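Local coordinates for IroE protein (Escherichia coli, PDB 2GZS), which hydrolyses the trilactone siderophore enterobactin and its C-glucosylated derivatives, usually cutting once to leave linear trimers, at residues 154-159 against 168-173. Numbering follows the deposited sequence.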
loop_
_atom_site.group_PDB
_atom_site.type_symbol
_atom_site.label_atom_id
_atom_site.label_comp_id
_atom_site.label_asym_id
_atom_site.label_seq_id
_atom_site.Cartn_x
_atom_site.Cartn_y
_atom_site.Cartn_z
ATOM N N PHE A 154 3.560 -7.119 -2.282
ATOM C CA PHE A 154 2.298 -6.970 -3.015
ATOM C C PHE A 154 2.329 -5.690 -3.844
ATOM O O PHE A 154 1.852 -5.664 -4.984
ATOM C CB PHE A 154 1.098 -6.904 -2.048
ATOM C CG PHE A 154 -0.198 -6.776 -2.833
ATOM C CD1 PHE A 154 -0.757 -7.870 -3.487
ATOM C CD2 PHE A 154 -0.832 -5.534 -2.922
ATOM C CE1 PHE A 154 -1.912 -7.702 -4.254
ATOM C CE2 PHE A 154 -1.991 -5.343 -3.689
ATOM C CZ PHE A 154 -2.521 -6.452 -4.316
ATOM N N VAL A 155 2.898 -4.597 -3.264
ATOM C CA VAL A 155 2.932 -3.350 -4.060
ATOM C C VAL A 155 3.781 -3.460 -5.292
ATOM O O VAL A 155 3.453 -3.006 -6.378
ATOM C CB VAL A 155 3.432 -2.203 -3.167
ATOM C CG1 VAL A 155 3.660 -0.897 -3.928
ATOM C CG2 VAL A 155 2.417 -1.937 -2.059
ATOM N N LEU A 156 4.960 -4.126 -5.183
ATOM C CA LEU A 156 5.817 -4.356 -6.380
ATOM C C LEU A 156 5.088 -5.212 -7.421
ATOM O O LEU A 156 5.110 -4.887 -8.622
ATOM C CB LEU A 156 7.131 -5.038 -6.000
ATOM C CG LEU A 156 8.095 -4.211 -5.150
ATOM C CD1 LEU A 156 9.336 -5.038 -4.764
ATOM C CD2 LEU A 156 8.495 -2.918 -5.852
ATOM N N ASP A 157 4.451 -6.265 -6.974
ATOM C CA ASP A 157 3.675 -7.169 -7.819
ATOM C C ASP A 157 2.600 -6.372 -8.577
ATOM O O ASP A 157 2.341 -6.601 -9.781
ATOM C CB ASP A 157 3.124 -8.325 -6.997
ATOM C CG ASP A 157 2.427 -9.400 -7.820
ATOM O OD1 ASP A 157 3.139 -9.977 -8.703
ATOM O OD2 ASP A 157 1.232 -9.727 -7.668
ATOM N N SER A 158 2.001 -5.420 -7.861
ATOM C CA SER A 158 0.913 -4.627 -8.451
ATOM C C SER A 158 1.502 -3.567 -9.372
ATOM O O SER A 158 0.913 -3.293 -10.446
ATOM C CB SER A 158 0.172 -3.912 -7.293
ATOM O OG SER A 158 -0.462 -4.868 -6.475
ATOM N N TRP A 159 2.640 -2.956 -9.038
ATOM C CA TRP A 159 3.270 -2.008 -9.974
ATOM C C TRP A 159 3.552 -2.700 -11.303
ATOM O O TRP A 159 3.442 -2.173 -12.411
ATOM C CB TRP A 159 4.612 -1.514 -9.347
ATOM C CG TRP A 159 5.308 -0.502 -10.228
ATOM C CD1 TRP A 159 5.091 0.866 -10.280
ATOM C CD2 TRP A 159 6.337 -0.747 -11.184
ATOM N NE1 TRP A 159 5.922 1.433 -11.208
ATOM C CE2 TRP A 159 6.717 0.449 -11.792
ATOM C CE3 TRP A 159 6.975 -1.925 -11.581
ATOM C CZ2 TRP A 159 7.702 0.552 -12.774
ATOM C CZ3 TRP A 159 7.960 -1.845 -12.557
ATOM C CH2 TRP A 159 8.318 -0.645 -13.135
ATOM N N TYR A 168 2.803 3.929 -6.189
ATOM C CA TYR A 168 3.009 2.611 -5.529
ATOM C C TYR A 168 4.049 2.783 -4.418
ATOM O O TYR A 168 5.230 3.060 -4.806
ATOM C CB TYR A 168 3.468 1.619 -6.591
ATOM C CG TYR A 168 2.383 1.277 -7.621
ATOM C CD1 TYR A 168 1.641 0.134 -7.568
ATOM C CD2 TYR A 168 2.160 2.221 -8.648
ATOM C CE1 TYR A 168 0.642 -0.149 -8.504
ATOM C CE2 TYR A 168 1.177 1.953 -9.613
ATOM C CZ TYR A 168 0.464 0.787 -9.529
ATOM O OH TYR A 168 -0.520 0.525 -10.485
ATOM N N TYR A 169 3.718 2.631 -3.172
ATOM C CA TYR A 169 4.658 2.839 -2.075
ATOM C C TYR A 169 4.937 1.451 -1.431
ATOM O O TYR A 169 4.118 0.858 -0.749
ATOM C CB TYR A 169 3.997 3.726 -1.032
ATOM C CG TYR A 169 3.687 5.146 -1.469
ATOM C CD1 TYR A 169 4.653 6.130 -1.292
ATOM C CD2 TYR A 169 2.450 5.455 -2.032
ATOM C CE1 TYR A 169 4.423 7.454 -1.681
ATOM C CE2 TYR A 169 2.209 6.776 -2.392
ATOM C CZ TYR A 169 3.178 7.724 -2.204
ATOM O OH TYR A 169 2.857 9.026 -2.605
ATOM N N SER A 170 6.141 0.989 -1.752
ATOM C CA SER A 170 6.545 -0.367 -1.363
ATOM C C SER A 170 7.500 -0.275 -0.173
ATOM O O SER A 170 8.645 0.167 -0.433
ATOM C CB SER A 170 7.261 -1.050 -2.539
ATOM O OG SER A 170 7.675 -2.347 -2.090
ATOM N N ALA A 171 7.013 -0.647 0.981
ATOM C CA ALA A 171 7.858 -0.494 2.189
ATOM C C ALA A 171 8.412 -1.844 2.678
ATOM O O ALA A 171 7.688 -2.818 2.724
ATOM C CB ALA A 171 7.017 0.173 3.264
ATOM N N SER A 172 9.729 -1.806 2.979
ATOM C CA SER A 172 10.463 -3.007 3.442
ATOM C C SER A 172 10.273 -4.280 2.594
ATOM O O SER A 172 10.133 -5.339 3.229
ATOM C CB SER A 172 10.149 -3.323 4.898
ATOM O OG SER A 172 10.483 -2.140 5.676
ATOM N N PRO A 173 10.241 -4.193 1.277
ATOM C CA PRO A 173 10.100 -5.452 0.509
ATOM C C PRO A 173 11.380 -6.298 0.674
ATOM O O PRO A 173 11.263 -7.533 0.442
ATOM C CB PRO A 173 9.894 -4.977 -0.930
ATOM C CG PRO A 173 10.591 -3.645 -0.985
ATOM C CD PRO A 173 10.373 -3.033 0.356
#
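Trp159 stands edge-on over the face of Tyr168, the indole and phenol planes at 90° and the five-membered ring centred 5.1 Å from the phenol ring. Its CG is anti to the backbone N (chi1 -178°), and with chi2 at 85° the CD1 edge faces the phenol, CD1 lying 3.6 Å from Tyr168 CD2. CA of Trp159 makes a CH-pi contact 3.8 Å from the centroid of the Tyr168 ring. The phenol lies against helix 150-161, while its OH is hydrogen-bonded to Phe165 O. An alanine in place of Tyr168 would probably open a gap against the helix around Ser158 and Trp159, leaving the indole edge without its aromatic face.

Ser158 brings CB to Tyr168 CE1 and turns OG back to Phe154 O (2.9 Å), above the carbonyl plane; Ser158 N grips that oxygen from the opposite face. One turn before Trp159, Val155 sets CG1 3.7 Å from Tyr168 CB, and CG2 reaches Tyr169 O. Ser170 OG comes within 3.6 Å of Leu156 CG, yet its hydrogen bond goes to Gly152 O, one turn before Leu156. Leu156 CD1 meets Pro173 CB at 3.9 Å, the two side chains crossing at about a right angle.

This is the return half of a right-handed beta-alpha-beta crossover of the alpha/beta-hydrolase fold, whose helix follows the nucleophile Ser149. Aromatic and aliphatic contacts join helix to strand, while the hydroxyls of Ser158, Tyr168 and Ser170 each bond a backbone carbonyl.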